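Local coordinates for fucolectin-related protein (Streptococcus pneumoniae, PDB 2WMF) that probably hydrolyses host carbohydrate antigens such as blood-group structures, acting as the catalytic module of a family 98 glycoside hydrolase, at residues W431-S436 with V446-Y451; N441-V446 with L462-Y467; N453-L458 with N475-L480; T531-S536 with Y567-N572. All blocks are in the same frame, centred on the assembly; numbering follows the deposited sequence.

Interaction 1 of 4, residues W431-S436 with V446-Y451; sequences WYIYNS and VMLPMY
Leu448 wedges into the notch between Trp431 and Ile433: Leu448 CD1 sits between Trp431 CG (3.8 Å) and Ile433 CD1 (3.6 Å, met tip to tip), while Leu448 CB and CD2 lie over one face of the indole. Leu448 CB makes a CH-pi contact there, 4.0 Å from the centroid of the Trp431 five-membered ring. The rim of the indole is gripped as well. Trp431 NE1 donates to Pro449 O (3.0 Å, N-H...O 145°), with the acceptor close to the indole plane, which should fix the turn of the ring. Beside it Met450 SD abuts the edge at Trp431 CD1, 3.7 Å away, a Met-aromatic contact. The Met450 chain bends at chi2 and chi3 to bring its sulfur there. Farther round, Tyr451 presents its own ring edge, CE2, to Trp431 CZ2 at 3.9 Å, and Arg426 makes cation-pi contacts with both aromatics. Ile433 CG2 rests more loosely against Val446 CG2 at 4.2 Å. Strands 431-434 and 446-449 run antiparallel (177°), their axes 10.1 Å apart and with no backbone bonding between them. This is the face-to-face packing of two sheets in a beta sandwich.

Interaction 2 of 4, residues N441-V446 with L462-Y467; sequences NKNQQV and LTPHTY
Gln444 and Leu462 form an antiparallel hydrogen-bonded pair, Gln444 N reaching Leu462 O at 3.0 Å and Leu462 N reaching Gln444 O at 2.9 Å. Leu462 O also receives a CA-H...O contact from Asn443 CA at 3.2 Å. Regular pairing gives way to side-chain packing beyond this point. Asn443 and Thr463 lie side by side and point the same way, with Asn443 OD1 3.5 Å from the methyl Thr463 CG2 and also close to Thr463 CA. The Pro464 ring points toward the 441-443 loop leading into the strand and presses its CG against the Lys442 backbone, 3.4 Å from Lys442 O. With chi1 at -170° the Asn441 side chain extends to cross that of Pro464 at about a right angle, Asn441 OD1 lying 3.7 Å from Pro464 CG. Leu462 CB lies near Gln444 O, and its side chain shares a sheet face with that of Gln444. Asn435 ND2 hydrogen-bonds both Leu462 O and Lys442 O, while Gln444 OE1 accepts from Ser436 N. Arg529, on strand 529-536, hydrogen-bonds Thr463 OG1 through NE and Pro464 O through NH1. The arrangement is the open end of an antiparallel beta hairpin, strands 444-449 and 457-462, where the chain leaves one sheet through residues 463-466 and crosses to strand 467-472 in the other sheet of a beta sandwich.

Interaction 3 of 4, residues N453-L458 with N475-L480; sequences NNTKSL and NNLHIL
Leu477 pushes into the bend of segment 453-458, where Asn454, Thr455 and Leu458 surround its branches. Its CD2 lies 3.9 Å from Asn454 CB, and its CD1 faces Thr455 CG2 at 4.1 Å, the two side chains crossing at about a right angle. The same Leu477 CD1 reaches Leu458 CD1 at 4.3 Å, a looser meeting. Leu458 CD1 also approaches Ile479 CD1, at 4.5 Å, so one leucine methyl spans two successive inward-facing residues of strand 477-480. At the Asn454 end of the contact, the amide of Asn454 lies beside the peptide that joins Asn475 to Asn476. In Thr455 the methyl occupies the position between backbone N and carbonyl carbon, with OG1 anti to N (chi1 -160°); this directs CG2 at the leucine, while OG1 makes a weak hydrogen bond to Ser536 O. No clear hydrogen bond joins the two segments, and apolar contact between the two sheets of a beta sandwich dominates: strand 457-462 belongs to one sheet and strand 477-482 to the other. At the start of the first strand, next to Thr455 and Asn454, Lys456 and Ser457 both face Ser536 in a classic beta bulge. Leu458 is backed on its own sheet by Leu533 and Leu535; Val470, on the same sheet as Ile479, touches both Leu458 and Ile479, and Met450 packs against Thr455 and Leu477 together.

Interaction 4 of 4, residues T531-S536 with Y567-N572; sequences TTLTLS and YTITVN. Unlike the reference sequence in segment 531-536: Ser536 (reference Lys).
Leu535 and Tyr567, Leu533 and Ile569, and Thr531 and Val571 are the three hydrogen-bonded pairs of an antiparallel beta ladder, in which neighbouring strands of one sandwich sheet run at 171°. Each pair exchanges two backbone bonds, so all six of these N-H groups and all six carbonyls are satisfied between the strands. The shortest runs from Leu535 N to Tyr567 O, 2.7 Å at 170°; the return bond from Tyr567 N to Leu535 O is 2.9 Å. Thr532 pairs with Thr570 and Thr534 with Thr568 in the non-hydrogen-bonded positions. The backbones of Thr532 and Thr534 bond instead to Asp461 and Ser459 on strand 457-462, and that of Thr568 to Asn559. Thr531, Leu533, Leu535, Tyr567, Ile569 and Val571 form the buried face. There Ile569 chi1 of -173° sets CG2 between backbone N and carbonyl carbon, against Leu533 CB at 3.7 Å; Leu535 lies alongside Tyr567, whose OH is hydrogen-bonded to Glu558 OE2. On the face of Thr532, Thr534, Thr568 and Thr570, Thr532 CG2 meets Thr568 CG2 at 3.7 Å. Leu533 O, already accepting from Ile569 N, also takes a CA-H...O contact from Thr568 CA at 3.3 Å.

All four contacts belong to one C-terminal beta sandwich, on the same side of the chain's centre and beside the eight-stranded parallel barrel. Interactions 1 and 3 join its two sheets face to face, their centres 12 Å apart, whereas interactions 2 and 4 hold strands together within the sheet that contains 444-449, 457-462, 529-536 and 566-573. Interactions 1 and 2 share Val446 and strand 444-449, and their segments alternate along the chain, as do those of 2 and 3. Interaction 4 closes last, its centre 12 Å from that of interaction 3, since strands 457-462 and 529-536 are neighbours in the sheet. Strands both adjacent and distant in sequence thus build two sheets packed on each other.

Interaction 1 of 4, residues W431-S436 with V446-Y451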
# COMPACT_ATOMS: atom_id res chain seq x y z
N TRP A 431 -3.16 -16.27 9.50
CA TRP A 431 -1.80 -16.12 9.05
C TRP A 431 -1.80 -15.33 7.75
O TRP A 431 -2.55 -15.66 6.82
CB TRP A 431 -1.15 -17.49 8.76
CG TRP A 431 -0.71 -18.27 9.97
CD1 TRP A 431 -1.24 -19.49 10.43
CD2 TRP A 431 0.41 -17.99 10.78
NE1 TRP A 431 -0.51 -19.94 11.51
CE2 TRP A 431 0.53 -19.07 11.74
CE3 TRP A 431 1.36 -16.97 10.79
CZ2 TRP A 431 1.55 -19.12 12.67
CZ3 TRP A 431 2.39 -17.04 11.73
CH2 TRP A 431 2.45 -18.09 12.67
N TYR A 432 -0.92 -14.33 7.68
CA TYR A 432 -0.67 -13.53 6.47
C TYR A 432 0.78 -13.87 6.02
O TYR A 432 1.73 -13.74 6.80
CB TYR A 432 -0.82 -12.02 6.75
CG TYR A 432 -2.27 -11.64 6.79
CD1 TYR A 432 -2.89 -11.16 5.64
CD2 TYR A 432 -3.07 -11.89 7.91
CE1 TYR A 432 -4.25 -10.93 5.59
CE2 TYR A 432 -4.47 -11.65 7.88
CZ TYR A 432 -5.07 -11.17 6.74
OH TYR A 432 -6.44 -10.95 6.70
N ILE A 433 0.92 -14.29 4.76
CA ILE A 433 2.12 -14.97 4.29
C ILE A 433 2.54 -14.45 2.91
O ILE A 433 1.69 -14.20 2.05
CB ILE A 433 1.83 -16.49 4.13
CG1 ILE A 433 1.32 -17.09 5.44
CG2 ILE A 433 3.02 -17.23 3.59
CD1 ILE A 433 0.15 -18.00 5.23
N TYR A 434 3.84 -14.34 2.68
CA TYR A 434 4.37 -14.17 1.33
C TYR A 434 5.83 -14.60 1.20
O TYR A 434 6.56 -14.74 2.17
CB TYR A 434 4.15 -12.77 0.77
CG TYR A 434 4.67 -11.54 1.49
CD1 TYR A 434 6.04 -11.33 1.70
CD2 TYR A 434 3.78 -10.52 1.94
CE1 TYR A 434 6.50 -10.19 2.36
CE2 TYR A 434 4.24 -9.37 2.55
CZ TYR A 434 5.61 -9.18 2.76
OH TYR A 434 6.08 -8.02 3.33
N ASN A 435 6.23 -14.78 -0.07
CA ASN A 435 7.62 -14.98 -0.43
C ASN A 435 8.24 -13.56 -0.50
O ASN A 435 7.72 -12.70 -1.21
CB ASN A 435 7.70 -15.69 -1.78
CG ASN A 435 9.15 -15.90 -2.26
OD1 ASN A 435 9.99 -15.00 -2.16
ND2 ASN A 435 9.44 -17.14 -2.72
N SER A 436 9.31 -13.34 0.28
CA SER A 436 9.91 -12.02 0.45
C SER A 436 10.96 -11.61 -0.58
O SER A 436 11.59 -10.54 -0.42
CB SER A 436 10.53 -11.87 1.84
OG SER A 436 11.62 -12.74 2.03
N VAL A 446 7.31 -22.04 4.54
CA VAL A 446 6.93 -21.83 5.91
C VAL A 446 6.23 -23.07 6.42
O VAL A 446 5.51 -23.75 5.68
CB VAL A 446 6.04 -20.57 6.09
CG1 VAL A 446 6.81 -19.27 5.68
CG2 VAL A 446 4.71 -20.62 5.38
N MET A 447 6.47 -23.31 7.70
CA MET A 447 5.72 -24.32 8.48
C MET A 447 5.07 -23.55 9.62
O MET A 447 5.75 -22.99 10.46
CB MET A 447 6.65 -25.40 9.04
CG MET A 447 5.90 -26.53 9.68
SD MET A 447 5.18 -26.26 11.31
CE MET A 447 6.53 -25.62 12.36
N LEU A 448 3.74 -23.52 9.57
CA LEU A 448 2.90 -22.72 10.45
C LEU A 448 2.13 -23.59 11.44
O LEU A 448 1.19 -24.30 11.07
CB LEU A 448 1.91 -21.96 9.58
CG LEU A 448 2.40 -21.14 8.39
CD1 LEU A 448 1.23 -20.53 7.58
CD2 LEU A 448 3.40 -20.07 8.83
N PRO A 449 2.52 -23.53 12.72
CA PRO A 449 1.67 -24.12 13.76
C PRO A 449 0.28 -23.49 13.65
O PRO A 449 0.14 -22.31 13.29
CB PRO A 449 2.33 -23.68 15.07
CG PRO A 449 3.76 -23.35 14.71
CD PRO A 449 3.66 -22.80 13.30
N MET A 450 -0.74 -24.27 13.97
CA MET A 450 -2.11 -23.78 13.88
C MET A 450 -2.72 -23.71 15.28
O MET A 450 -2.24 -24.34 16.21
CB MET A 450 -2.93 -24.67 12.93
CG MET A 450 -2.38 -24.65 11.44
SD MET A 450 -2.48 -23.01 10.67
CE MET A 450 -4.16 -23.15 10.05
N TYR A 451 -3.73 -22.86 15.42
CA TYR A 451 -4.25 -22.45 16.74
C TYR A 451 -5.61 -23.07 17.04
O TYR A 451 -6.19 -22.83 18.10
CB TYR A 451 -4.32 -20.93 16.85
CG TYR A 451 -2.95 -20.20 16.84
CD1 TYR A 451 -2.55 -19.42 17.92
CD2 TYR A 451 -2.09 -20.29 15.73
CE1 TYR A 451 -1.33 -18.72 17.92
CE2 TYR A 451 -0.87 -19.59 15.71
CZ TYR A 451 -0.48 -18.84 16.81
OH TYR A 451 0.74 -18.16 16.79

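Interaction 2 of 4, residues N441-V446 with L462-Y467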
# COMPACT_ATOMS: atom_id res chain seq x y z
N ASN A 441 14.71 -15.23 -8.21
CA ASN A 441 13.79 -16.29 -8.49
C ASN A 441 14.05 -17.54 -7.65
O ASN A 441 14.58 -18.54 -8.14
CB ASN A 441 13.79 -16.61 -10.01
CG ASN A 441 12.66 -17.55 -10.39
OD1 ASN A 441 11.74 -17.78 -9.60
ND2 ASN A 441 12.71 -18.06 -11.62
N LYS A 442 13.67 -17.47 -6.37
CA LYS A 442 13.92 -18.53 -5.40
C LYS A 442 12.70 -18.73 -4.51
O LYS A 442 12.11 -17.76 -4.06
CB LYS A 442 15.17 -18.25 -4.53
CG LYS A 442 16.48 -18.26 -5.33
CD LYS A 442 16.96 -19.67 -5.76
CE LYS A 442 17.97 -19.59 -6.89
NZ LYS A 442 18.36 -20.98 -7.35
N ASN A 443 12.32 -19.97 -4.32
CA ASN A 443 11.16 -20.30 -3.48
C ASN A 443 11.48 -20.19 -2.01
O ASN A 443 12.63 -20.29 -1.60
CB ASN A 443 10.70 -21.75 -3.73
CG ASN A 443 9.90 -21.92 -5.01
OD1 ASN A 443 10.05 -21.16 -5.98
ND2 ASN A 443 8.98 -22.92 -5.01
N GLN A 444 10.43 -19.96 -1.21
CA GLN A 444 10.52 -19.97 0.24
C GLN A 444 9.46 -20.89 0.81
O GLN A 444 8.39 -21.09 0.20
CB GLN A 444 10.43 -18.56 0.82
CG GLN A 444 11.58 -17.66 0.38
CD GLN A 444 11.44 -16.20 0.86
OE1 GLN A 444 10.35 -15.77 1.25
NE2 GLN A 444 12.54 -15.43 0.79
N GLN A 445 9.74 -21.37 2.01
CA GLN A 445 8.85 -22.29 2.70
C GLN A 445 8.55 -21.76 4.10
O GLN A 445 9.39 -21.12 4.73
CB GLN A 445 9.46 -23.69 2.80
CG GLN A 445 9.81 -24.33 1.46
CD GLN A 445 11.08 -23.77 0.81
OE1 GLN A 445 12.09 -23.57 1.48
NE2 GLN A 445 11.04 -23.57 -0.53
N VAL A 446 7.31 -22.04 4.54
CA VAL A 446 6.93 -21.83 5.91
C VAL A 446 6.23 -23.07 6.42
O VAL A 446 5.51 -23.75 5.68
CB VAL A 446 6.04 -20.57 6.09
CG1 VAL A 446 6.81 -19.27 5.68
CG2 VAL A 446 4.71 -20.62 5.38
N LEU A 462 6.30 -21.64 -1.67
CA LEU A 462 5.84 -20.44 -2.36
C LEU A 462 6.90 -19.95 -3.36
O LEU A 462 8.02 -19.71 -2.98
CB LEU A 462 5.65 -19.29 -1.39
CG LEU A 462 4.77 -19.54 -0.17
CD1 LEU A 462 5.23 -18.71 1.06
CD2 LEU A 462 3.33 -19.29 -0.60
N THR A 463 6.51 -19.79 -4.61
CA THR A 463 7.38 -19.15 -5.57
C THR A 463 7.38 -17.66 -5.33
O THR A 463 6.48 -17.12 -4.65
CB THR A 463 6.98 -19.45 -7.03
OG1 THR A 463 5.76 -18.76 -7.37
CG2 THR A 463 6.85 -20.95 -7.33
N PRO A 464 8.37 -16.94 -5.89
CA PRO A 464 8.30 -15.51 -5.78
C PRO A 464 6.98 -14.89 -6.25
O PRO A 464 6.34 -15.38 -7.16
CB PRO A 464 9.49 -15.03 -6.64
CG PRO A 464 10.51 -16.17 -6.55
CD PRO A 464 9.63 -17.41 -6.54
N HIS A 465 6.61 -13.79 -5.60
CA HIS A 465 5.41 -13.02 -5.97
C HIS A 465 4.15 -13.88 -5.76
O HIS A 465 3.21 -13.91 -6.58
CB HIS A 465 5.52 -12.43 -7.38
CG HIS A 465 6.87 -11.85 -7.62
ND1 HIS A 465 7.68 -12.24 -8.68
CD2 HIS A 465 7.59 -10.96 -6.90
CE1 HIS A 465 8.82 -11.58 -8.60
NE2 HIS A 465 8.81 -10.82 -7.52
N THR A 466 4.17 -14.58 -4.63
CA THR A 466 3.03 -15.35 -4.13
C THR A 466 2.72 -14.89 -2.71
O THR A 466 3.62 -14.84 -1.87
CB THR A 466 3.30 -16.90 -4.10
OG1 THR A 466 3.72 -17.31 -5.39
CG2 THR A 466 2.01 -17.67 -3.74
N TYR A 467 1.44 -14.58 -2.45
CA TYR A 467 0.96 -14.34 -1.11
C TYR A 467 -0.19 -15.32 -0.79
O TYR A 467 -0.83 -15.92 -1.69
CB TYR A 467 0.61 -12.89 -0.85
CG TYR A 467 -0.69 -12.36 -1.46
CD1 TYR A 467 -1.93 -12.62 -0.86
CD2 TYR A 467 -0.71 -11.65 -2.65
CE1 TYR A 467 -3.13 -12.11 -1.40
CE2 TYR A 467 -1.90 -11.13 -3.19
CZ TYR A 467 -3.12 -11.37 -2.57
OH TYR A 467 -4.30 -10.84 -3.10

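Interaction 3 of 4, residues N453-L458 with N475-L480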
# COMPACT_ATOMS: atom_id res chain seq x y z
N ASN A 453 -7.80 -27.09 16.25
CA ASN A 453 -7.57 -28.49 15.88
C ASN A 453 -8.16 -28.88 14.49
O ASN A 453 -8.27 -30.10 14.19
CB ASN A 453 -8.02 -29.43 17.00
CG ASN A 453 -9.52 -29.58 17.07
OD1 ASN A 453 -10.26 -28.81 16.44
ND2 ASN A 453 -10.01 -30.57 17.86
N ASN A 454 -8.46 -27.89 13.63
CA ASN A 454 -8.77 -28.17 12.20
C ASN A 454 -7.60 -28.97 11.58
O ASN A 454 -7.82 -29.93 10.81
CB ASN A 454 -9.05 -26.88 11.43
CG ASN A 454 -10.35 -26.22 11.85
OD1 ASN A 454 -10.36 -25.09 12.41
ND2 ASN A 454 -11.47 -26.90 11.62
N THR A 455 -6.38 -28.56 11.93
CA THR A 455 -5.13 -29.24 11.57
C THR A 455 -4.06 -28.87 12.57
O THR A 455 -4.13 -27.85 13.21
CB THR A 455 -4.73 -28.93 10.10
OG1 THR A 455 -3.82 -29.93 9.62
CG2 THR A 455 -4.16 -27.57 9.96
N LYS A 456 -3.01 -29.69 12.70
CA LYS A 456 -1.94 -29.37 13.64
C LYS A 456 -1.01 -28.30 13.09
O LYS A 456 -0.64 -27.34 13.80
CB LYS A 456 -1.12 -30.61 13.98
CG LYS A 456 -0.20 -30.38 15.12
CD LYS A 456 0.46 -31.66 15.50
CE LYS A 456 1.16 -31.55 16.85
NZ LYS A 456 1.74 -30.19 17.10
N SER A 457 -0.57 -28.48 11.84
CA SER A 457 0.25 -27.48 11.21
C SER A 457 -0.05 -27.42 9.73
O SER A 457 -0.67 -28.30 9.16
CB SER A 457 1.74 -27.73 11.46
OG SER A 457 2.15 -28.89 10.78
N LEU A 458 0.33 -26.29 9.13
CA LEU A 458 0.08 -26.05 7.71
C LEU A 458 1.39 -25.54 7.13
O LEU A 458 1.98 -24.59 7.64
CB LEU A 458 -1.06 -25.05 7.54
CG LEU A 458 -1.53 -24.68 6.15
CD1 LEU A 458 -2.97 -24.16 6.20
CD2 LEU A 458 -0.64 -23.61 5.51
N ASN A 475 -14.46 -24.39 12.72
CA ASN A 475 -14.54 -25.73 12.14
C ASN A 475 -14.20 -25.83 10.66
O ASN A 475 -14.48 -26.84 10.04
CB ASN A 475 -15.89 -26.37 12.46
CG ASN A 475 -15.99 -26.74 13.92
OD1 ASN A 475 -15.61 -27.88 14.36
ND2 ASN A 475 -16.45 -25.80 14.69
N ASN A 476 -13.54 -24.78 10.13
CA ASN A 476 -12.99 -24.84 8.80
C ASN A 476 -11.83 -23.88 8.72
O ASN A 476 -11.66 -23.01 9.57
CB ASN A 476 -14.06 -24.52 7.76
CG ASN A 476 -14.54 -23.08 7.86
OD1 ASN A 476 -13.81 -22.16 7.49
ND2 ASN A 476 -15.76 -22.87 8.38
N LEU A 477 -11.03 -24.08 7.68
CA LEU A 477 -9.98 -23.16 7.27
C LEU A 477 -10.37 -22.50 5.95
O LEU A 477 -10.82 -23.20 5.02
CB LEU A 477 -8.68 -23.93 7.09
CG LEU A 477 -8.06 -24.64 8.29
CD1 LEU A 477 -6.80 -25.37 7.77
CD2 LEU A 477 -7.81 -23.73 9.47
N HIS A 478 -10.18 -21.17 5.85
CA HIS A 478 -10.34 -20.53 4.56
C HIS A 478 -9.00 -20.09 4.09
O HIS A 478 -8.28 -19.43 4.84
CB HIS A 478 -11.29 -19.34 4.55
CG HIS A 478 -11.42 -18.76 3.18
ND1 HIS A 478 -12.32 -19.22 2.23
CD2 HIS A 478 -10.60 -17.89 2.52
CE1 HIS A 478 -12.11 -18.58 1.09
NE2 HIS A 478 -11.09 -17.76 1.24
N ILE A 479 -8.65 -20.47 2.86
CA ILE A 479 -7.30 -20.21 2.34
C ILE A 479 -7.42 -19.40 1.04
O ILE A 479 -8.16 -19.79 0.12
CB ILE A 479 -6.51 -21.54 2.11
CG1 ILE A 479 -6.30 -22.28 3.48
CG2 ILE A 479 -5.15 -21.25 1.45
CD1 ILE A 479 -6.47 -23.71 3.43
N LEU A 480 -6.70 -18.29 0.99
CA LEU A 480 -6.56 -17.46 -0.19
C LEU A 480 -5.09 -17.53 -0.66
O LEU A 480 -4.16 -17.35 0.14
CB LEU A 480 -6.93 -15.99 0.14
CG LEU A 480 -6.69 -14.92 -0.91
CD1 LEU A 480 -7.56 -15.21 -2.14
CD2 LEU A 480 -6.99 -13.54 -0.37

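Interaction 4 of 4, residues T531-S536 with Y567-N572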
# COMPACT_ATOMS: atom_id res chain seq x y z
N THR A 531 2.18 -23.66 -6.00
CA THR A 531 2.11 -23.44 -4.58
C THR A 531 1.66 -24.76 -3.99
O THR A 531 0.66 -25.31 -4.43
CB THR A 531 1.07 -22.36 -4.21
OG1 THR A 531 1.39 -21.13 -4.87
CG2 THR A 531 1.03 -22.15 -2.69
N THR A 532 2.44 -25.28 -3.04
CA THR A 532 2.12 -26.58 -2.43
C THR A 532 1.69 -26.30 -0.99
O THR A 532 2.44 -25.66 -0.21
CB THR A 532 3.34 -27.51 -2.45
OG1 THR A 532 3.81 -27.65 -3.81
CG2 THR A 532 2.96 -28.88 -1.84
N LEU A 533 0.50 -26.79 -0.65
CA LEU A 533 -0.09 -26.59 0.67
C LEU A 533 -0.25 -27.96 1.35
O LEU A 533 -0.84 -28.87 0.77
CB LEU A 533 -1.46 -25.93 0.50
CG LEU A 533 -2.28 -25.75 1.77
CD1 LEU A 533 -1.52 -24.89 2.73
CD2 LEU A 533 -3.70 -25.18 1.40
N THR A 534 0.31 -28.12 2.55
CA THR A 534 0.29 -29.38 3.26
C THR A 534 -0.32 -29.18 4.65
O THR A 534 0.14 -28.35 5.43
CB THR A 534 1.70 -29.97 3.40
OG1 THR A 534 2.35 -29.99 2.13
CG2 THR A 534 1.64 -31.40 3.91
N LEU A 535 -1.40 -29.92 4.92
CA LEU A 535 -2.06 -29.88 6.22
C LEU A 535 -1.69 -31.15 6.96
O LEU A 535 -2.05 -32.25 6.52
CB LEU A 535 -3.57 -29.81 6.06
CG LEU A 535 -4.17 -28.66 5.27
CD1 LEU A 535 -5.71 -28.82 5.17
CD2 LEU A 535 -3.81 -27.36 5.91
N SER A 536 -0.96 -30.99 8.05
CA SER A 536 -0.49 -32.10 8.85
C SER A 536 -1.40 -32.25 10.02
O SER A 536 -1.59 -31.31 10.78
CB SER A 536 0.92 -31.85 9.35
OG SER A 536 1.45 -32.95 10.05
N TYR A 567 -2.95 -34.10 4.42
CA TYR A 567 -3.58 -33.72 3.17
C TYR A 567 -2.62 -32.75 2.46
O TYR A 567 -2.19 -31.76 3.08
CB TYR A 567 -4.92 -33.05 3.48
CG TYR A 567 -5.60 -32.48 2.26
CD1 TYR A 567 -6.25 -33.30 1.33
CD2 TYR A 567 -5.52 -31.11 1.98
CE1 TYR A 567 -6.87 -32.75 0.19
CE2 TYR A 567 -6.11 -30.55 0.85
CZ TYR A 567 -6.78 -31.36 -0.06
OH TYR A 567 -7.35 -30.73 -1.18
N THR A 568 -2.36 -33.00 1.18
CA THR A 568 -1.55 -32.07 0.37
C THR A 568 -2.36 -31.66 -0.86
O THR A 568 -2.96 -32.50 -1.55
CB THR A 568 -0.23 -32.71 -0.12
OG1 THR A 568 0.50 -33.23 0.99
CG2 THR A 568 0.66 -31.67 -0.89
N ILE A 569 -2.42 -30.35 -1.11
CA ILE A 569 -2.94 -29.85 -2.37
C ILE A 569 -1.84 -29.08 -3.09
O ILE A 569 -1.20 -28.18 -2.52
CB ILE A 569 -4.27 -29.01 -2.23
CG1 ILE A 569 -4.80 -28.70 -3.63
CG2 ILE A 569 -4.04 -27.81 -1.40
CD1 ILE A 569 -6.20 -28.23 -3.67
N THR A 570 -1.60 -29.48 -4.34
CA THR A 570 -0.57 -28.88 -5.20
C THR A 570 -1.34 -28.05 -6.20
O THR A 570 -2.08 -28.60 -6.99
CB THR A 570 0.21 -30.01 -5.89
OG1 THR A 570 0.78 -30.80 -4.85
CG2 THR A 570 1.32 -29.43 -6.73
N VAL A 571 -1.18 -26.73 -6.12
CA VAL A 571 -1.97 -25.80 -6.95
C VAL A 571 -1.03 -25.19 -7.98
O VAL A 571 -0.06 -24.55 -7.62
CB VAL A 571 -2.62 -24.67 -6.11
CG1 VAL A 571 -3.47 -23.78 -7.00
CG2 VAL A 571 -3.47 -25.29 -4.96
N ASN A 572 -1.31 -25.36 -9.27
CA ASN A 572 -0.54 -24.71 -10.35
C ASN A 572 -1.38 -23.55 -10.87
O ASN A 572 -2.52 -23.76 -11.32
CB ASN A 572 -0.30 -25.69 -11.49
CG ASN A 572 -0.01 -27.05 -10.99
OD1 ASN A 572 -0.85 -27.98 -11.10
ND2 ASN A 572 1.13 -27.20 -10.34